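Local coordinates for tonb-dependent siderophore receptor (Acinetobacter baumannii, PDB 5FR8), which probably takes up iron across the outer membrane by binding iron-chelating siderophores, and may bind ferric enterobactin with micromolar affinity, at residues A[624-628]-A[638-642]; A[49-53]-A[693-697]. All blocks are in the same frame, centred on the assembly; numbering follows the deposited sequence.

Interaction 1 (A[624-628]-A[638-642]); sequences NSIFD and NFVFT. With C8E ((hydroxyethyloxy)tri(ethyloxy)octane), chain C.
Ser625 and Phe641 form one hydrogen-bonded pair of an antiparallel beta hairpin in the wall of the TonB-dependent receptor barrel, Phe627 and Phe639 the next; Ser625 N to Phe641 O measures 2.8 Å. Phe639 CG stands anti to the backbone N (chi1 -178°), which carries its ring away from 624-628, toward Ile683 of strand 674-687, and leaves CB to meet Phe627 CD2 at 3.6 Å, near the plane of the Phe627 ring and at its edge. The detergent C8E runs along this face: its C14 approaches Ser625 OG, and its C20 lies over one face of the Phe641 ring, offset toward the rim, 3.8 Å from CE1. The opposite face, turned toward the plug, is more polar. Thr642 OG1 donates to Asn624 OD1 over 2.9 Å, from above the carbonyl plane, the two side chains lying side by side. Asn638 ND2 gives Asp628 OD1 a 3.0 Å bond, nearly straight at 165°, from above the carboxylate plane. Between these pairs Ile626 CG1 and Val640 CG2 meet at 4.2 Å. Aromatic rings toward detergent and a mixed, largely polar face toward the plug are as expected of a membrane-spanning barrel.

Interaction 2 (A[49-53]-A[693-697]); sequences LEKLP and ISTRV
Arg696 reaches from a strand of the beta-barrel to the end of helix 46-51 in the plug, the domain that fills the barrel of TonB-dependent receptors; 49-53 and 693-697 thus bring together plug and barrel segments 640 residues apart. Almost all the tight packing belongs to this arginine. Its CG is anti to the backbone N (chi1 -176°), the chain runs out extended, and a bend at chi3 (-69°) swings the guanidinium along the last turn of the helix. CD rests against the turn that closes the helix, 3.3 Å from Glu50 O and 3.8 Å from Pro53 CD, the Pro53 and Arg696 side chains crossing at about a right angle. Farther out, one face of the guanidinium rests on Lys51: CA sits 3.7 Å above the plane, offset toward the rim, and CG is 3.7 Å from NH2. Helix geometry ends just here, at Leu52, so the guanidinium lies beside the C-terminal end of the helix, where its positive charge would probably be favoured.

Around this packed stem the contact is looser. Glu50, bent at chi2, brings OE1 toward NH2, the carboxylate and guanidinium planes 75° apart, and the salt bridge from Glu50 OE1 to Arg696 NH2 is long, 3.8 Å. The stronger polar partner of NH2 is Asp636 of strand 635-648. Lys51 extends beyond CG past Asp628, Asp630 and Asp636; its NZ is 6.1 Å from Arg696 NH2 and also lies close to Arg595, a gathering of positive charge that the acids probably offset. At the far margin Ser694 adds little, its OG lying 4.4 Å from Glu50 OE2.

How the interactions relate
Interaction 1 lies wholly within the barrel, pairing neighbouring strands 621-630 and 635-648 through a backbone ladder; interaction 2 sets the plug against barrel strand 693-700, largely through one long side chain, and buries less than half as much surface. Half the touching residues of interaction 1 are buried, whereas interaction 2 is a surface contact by its touching residues, of which Arg696 alone is buried. Plug residues bridge the two on the barrel's inner side: Lys51 CD packs on Asp628 OD1, and Leu52 CD2 on Val640 CG2. The chemistry differs, with aromatic and detergent packing on the outer face of interaction 1, polar side-chain bonds on its inner face, and charge around an arginine in interaction 2.

Interaction 1 (A[624-628]-A[638-642])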
# COMPACT_ATOMS: atom_id res chain seq x y z
N ASN A 624 7.00 5.87 18.65
CA ASN A 624 5.57 6.03 18.89
C ASN A 624 5.21 5.70 20.32
O ASN A 624 5.78 4.77 20.92
CB ASN A 624 4.75 5.13 17.97
CG ASN A 624 4.82 5.56 16.53
OD1 ASN A 624 4.03 6.39 16.05
ND2 ASN A 624 5.78 4.98 15.81
N SER A 625 4.28 6.47 20.88
CA SER A 625 3.75 6.21 22.21
C SER A 625 2.27 6.37 22.22
O SER A 625 1.75 7.41 21.81
CB SER A 625 4.33 7.17 23.23
OG SER A 625 3.62 7.12 24.47
N ILE A 626 1.57 5.35 22.69
CA ILE A 626 0.16 5.48 23.01
C ILE A 626 -0.10 5.27 24.53
O ILE A 626 0.46 4.36 25.15
CB ILE A 626 -0.71 4.55 22.13
CG1 ILE A 626 -0.31 4.65 20.65
CG2 ILE A 626 -2.17 4.94 22.28
CD1 ILE A 626 0.65 3.57 20.14
N PHE A 627 -0.96 6.12 25.10
CA PHE A 627 -1.27 6.11 26.53
C PHE A 627 -2.79 6.02 26.74
O PHE A 627 -3.58 6.74 26.12
CB PHE A 627 -0.71 7.36 27.19
CG PHE A 627 -1.25 7.66 28.57
CD1 PHE A 627 -0.81 6.95 29.67
CD2 PHE A 627 -2.15 8.69 28.76
CE1 PHE A 627 -1.28 7.26 30.94
CE2 PHE A 627 -2.62 9.00 30.02
CZ PHE A 627 -2.19 8.28 31.12
N ASP A 628 -3.18 5.12 27.64
CA ASP A 628 -4.57 4.94 27.97
C ASP A 628 -4.78 4.93 29.47
O ASP A 628 -4.02 4.32 30.22
CB ASP A 628 -5.08 3.65 27.35
CG ASP A 628 -5.76 3.88 26.03
OD1 ASP A 628 -6.80 4.59 25.99
OD2 ASP A 628 -5.24 3.36 25.03
N ASN A 638 -7.11 9.42 26.52
CA ASN A 638 -6.16 8.74 25.67
C ASN A 638 -5.15 9.71 25.05
O ASN A 638 -5.54 10.78 24.60
CB ASN A 638 -6.93 8.00 24.58
CG ASN A 638 -6.04 7.43 23.51
OD1 ASN A 638 -5.51 8.16 22.66
ND2 ASN A 638 -5.85 6.11 23.54
N PHE A 639 -3.87 9.34 25.03
CA PHE A 639 -2.80 10.24 24.58
C PHE A 639 -1.88 9.54 23.60
O PHE A 639 -1.53 8.37 23.82
CB PHE A 639 -1.95 10.71 25.78
CG PHE A 639 -0.84 11.68 25.43
CD1 PHE A 639 -1.12 13.01 25.15
CD2 PHE A 639 0.48 11.27 25.44
CE1 PHE A 639 -0.11 13.91 24.86
CE2 PHE A 639 1.50 12.16 25.15
CZ PHE A 639 1.21 13.49 24.86
N VAL A 640 -1.48 10.25 22.54
CA VAL A 640 -0.63 9.68 21.48
C VAL A 640 0.48 10.66 21.18
O VAL A 640 0.29 11.89 21.22
CB VAL A 640 -1.46 9.34 20.18
CG1 VAL A 640 -1.98 10.61 19.53
CG2 VAL A 640 -0.65 8.52 19.17
N PHE A 641 1.67 10.13 20.89
CA PHE A 641 2.84 10.97 20.60
C PHE A 641 3.72 10.21 19.64
O PHE A 641 3.93 9.01 19.76
CB PHE A 641 3.61 11.30 21.88
CG PHE A 641 4.85 12.13 21.67
CD1 PHE A 641 4.78 13.51 21.52
CD2 PHE A 641 6.12 11.53 21.71
CE1 PHE A 641 5.92 14.28 21.37
CE2 PHE A 641 7.27 12.30 21.56
CZ PHE A 641 7.17 13.68 21.39
N THR A 642 4.22 10.93 18.66
CA THR A 642 5.02 10.33 17.64
C THR A 642 6.17 11.27 17.37
O THR A 642 5.99 12.48 17.35
CB THR A 642 4.20 10.11 16.37
OG1 THR A 642 3.25 9.08 16.61
CG2 THR A 642 5.10 9.71 15.23
C1 C8E C . 12.04 -0.94 23.92
C2 C8E C . 11.51 0.09 22.91
C3 C8E C . 10.40 1.03 23.43
C4 C8E C . 10.48 2.47 22.90
C5 C8E C . 9.78 3.49 23.82
C6 C8E C . 10.53 3.75 25.14
C7 C8E C . 10.04 4.98 25.90
C8 C8E C . 9.63 4.69 27.36
O9 C8E C . 8.57 5.61 27.74
C10 C8E C . 7.65 5.05 28.71
C11 C8E C . 6.59 6.08 29.15
O12 C8E C . 6.01 6.78 28.04
C13 C8E C . 5.38 8.04 28.42
C14 C8E C . 4.48 8.57 27.29
O15 C8E C . 4.09 9.95 27.47
C16 C8E C . 4.97 10.94 26.87
C17 C8E C . 5.37 12.10 27.84
O18 C8E C . 6.04 13.14 27.11
C19 C8E C . 5.13 13.91 26.27
C20 C8E C . 5.79 14.78 25.17
O21 C8E C . 5.03 15.98 24.80

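Interaction 2 (A[49-53]-A[693-697])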
# COMPACT_ATOMS: atom_id res chain seq x y z
N LEU A 49 -8.78 1.04 17.48
CA LEU A 49 -9.35 1.94 16.49
C LEU A 49 -10.36 2.91 17.06
O LEU A 49 -10.49 4.03 16.56
CB LEU A 49 -9.99 1.15 15.34
CG LEU A 49 -8.97 0.59 14.35
CD1 LEU A 49 -9.65 -0.22 13.24
CD2 LEU A 49 -8.14 1.73 13.77
N GLU A 50 -11.09 2.48 18.08
CA GLU A 50 -12.11 3.33 18.67
C GLU A 50 -11.44 4.41 19.54
O GLU A 50 -11.91 5.55 19.60
CB GLU A 50 -13.11 2.49 19.46
CG GLU A 50 -14.31 3.27 20.01
CD GLU A 50 -14.25 3.50 21.52
OE1 GLU A 50 -13.18 3.28 22.15
OE2 GLU A 50 -15.29 3.89 22.09
N LYS A 51 -10.33 4.06 20.18
CA LYS A 51 -9.68 4.98 21.10
C LYS A 51 -8.89 6.07 20.40
O LYS A 51 -8.56 7.09 21.00
CB LYS A 51 -8.78 4.21 22.06
CG LYS A 51 -9.54 3.80 23.28
CD LYS A 51 -8.90 2.64 24.00
CE LYS A 51 -9.86 2.16 25.08
NZ LYS A 51 -9.19 1.27 26.08
N LEU A 52 -8.61 5.87 19.12
CA LEU A 52 -7.83 6.83 18.35
C LEU A 52 -8.34 6.92 16.91
O LEU A 52 -7.65 6.48 15.98
CB LEU A 52 -6.35 6.43 18.38
CG LEU A 52 -5.34 7.40 17.78
CD1 LEU A 52 -5.62 8.85 18.15
CD2 LEU A 52 -3.96 6.97 18.24
N PRO A 53 -9.55 7.51 16.74
CA PRO A 53 -10.31 7.59 15.49
C PRO A 53 -9.47 7.96 14.29
O PRO A 53 -8.63 8.83 14.37
CB PRO A 53 -11.33 8.71 15.76
CG PRO A 53 -11.51 8.70 17.23
CD PRO A 53 -10.25 8.18 17.85
N ILE A 693 -24.88 4.37 23.72
CA ILE A 693 -24.24 5.54 23.13
C ILE A 693 -22.84 5.80 23.64
O ILE A 693 -22.61 5.93 24.83
CB ILE A 693 -25.11 6.79 23.33
CG1 ILE A 693 -26.44 6.60 22.59
CG2 ILE A 693 -24.38 8.03 22.83
CD1 ILE A 693 -27.58 7.42 23.15
N SER A 694 -21.90 5.85 22.70
CA SER A 694 -20.54 6.24 22.96
C SER A 694 -20.31 7.58 22.32
O SER A 694 -21.13 8.04 21.53
CB SER A 694 -19.57 5.22 22.37
OG SER A 694 -19.52 4.08 23.19
N THR A 695 -19.19 8.21 22.67
CA THR A 695 -18.75 9.44 22.04
C THR A 695 -17.32 9.69 22.45
O THR A 695 -16.88 9.23 23.50
CB THR A 695 -19.62 10.66 22.42
OG1 THR A 695 -19.06 11.83 21.82
CG2 THR A 695 -19.70 10.85 23.93
N ARG A 696 -16.59 10.42 21.61
CA ARG A 696 -15.17 10.67 21.82
C ARG A 696 -14.80 11.99 21.18
O ARG A 696 -14.97 12.16 19.98
CB ARG A 696 -14.32 9.55 21.20
CG ARG A 696 -12.83 9.72 21.48
CD ARG A 696 -12.02 8.46 21.24
NE ARG A 696 -12.30 7.39 22.21
CZ ARG A 696 -11.75 7.28 23.42
NH1 ARG A 696 -10.86 8.18 23.85
NH2 ARG A 696 -12.08 6.27 24.22
N VAL A 697 -14.32 12.93 21.98
CA VAL A 697 -13.89 14.22 21.47
C VAL A 697 -12.39 14.34 21.72
O VAL A 697 -11.88 13.88 22.75
CB VAL A 697 -14.65 15.39 22.14
CG1 VAL A 697 -14.28 16.72 21.50
CG2 VAL A 697 -16.15 15.17 22.03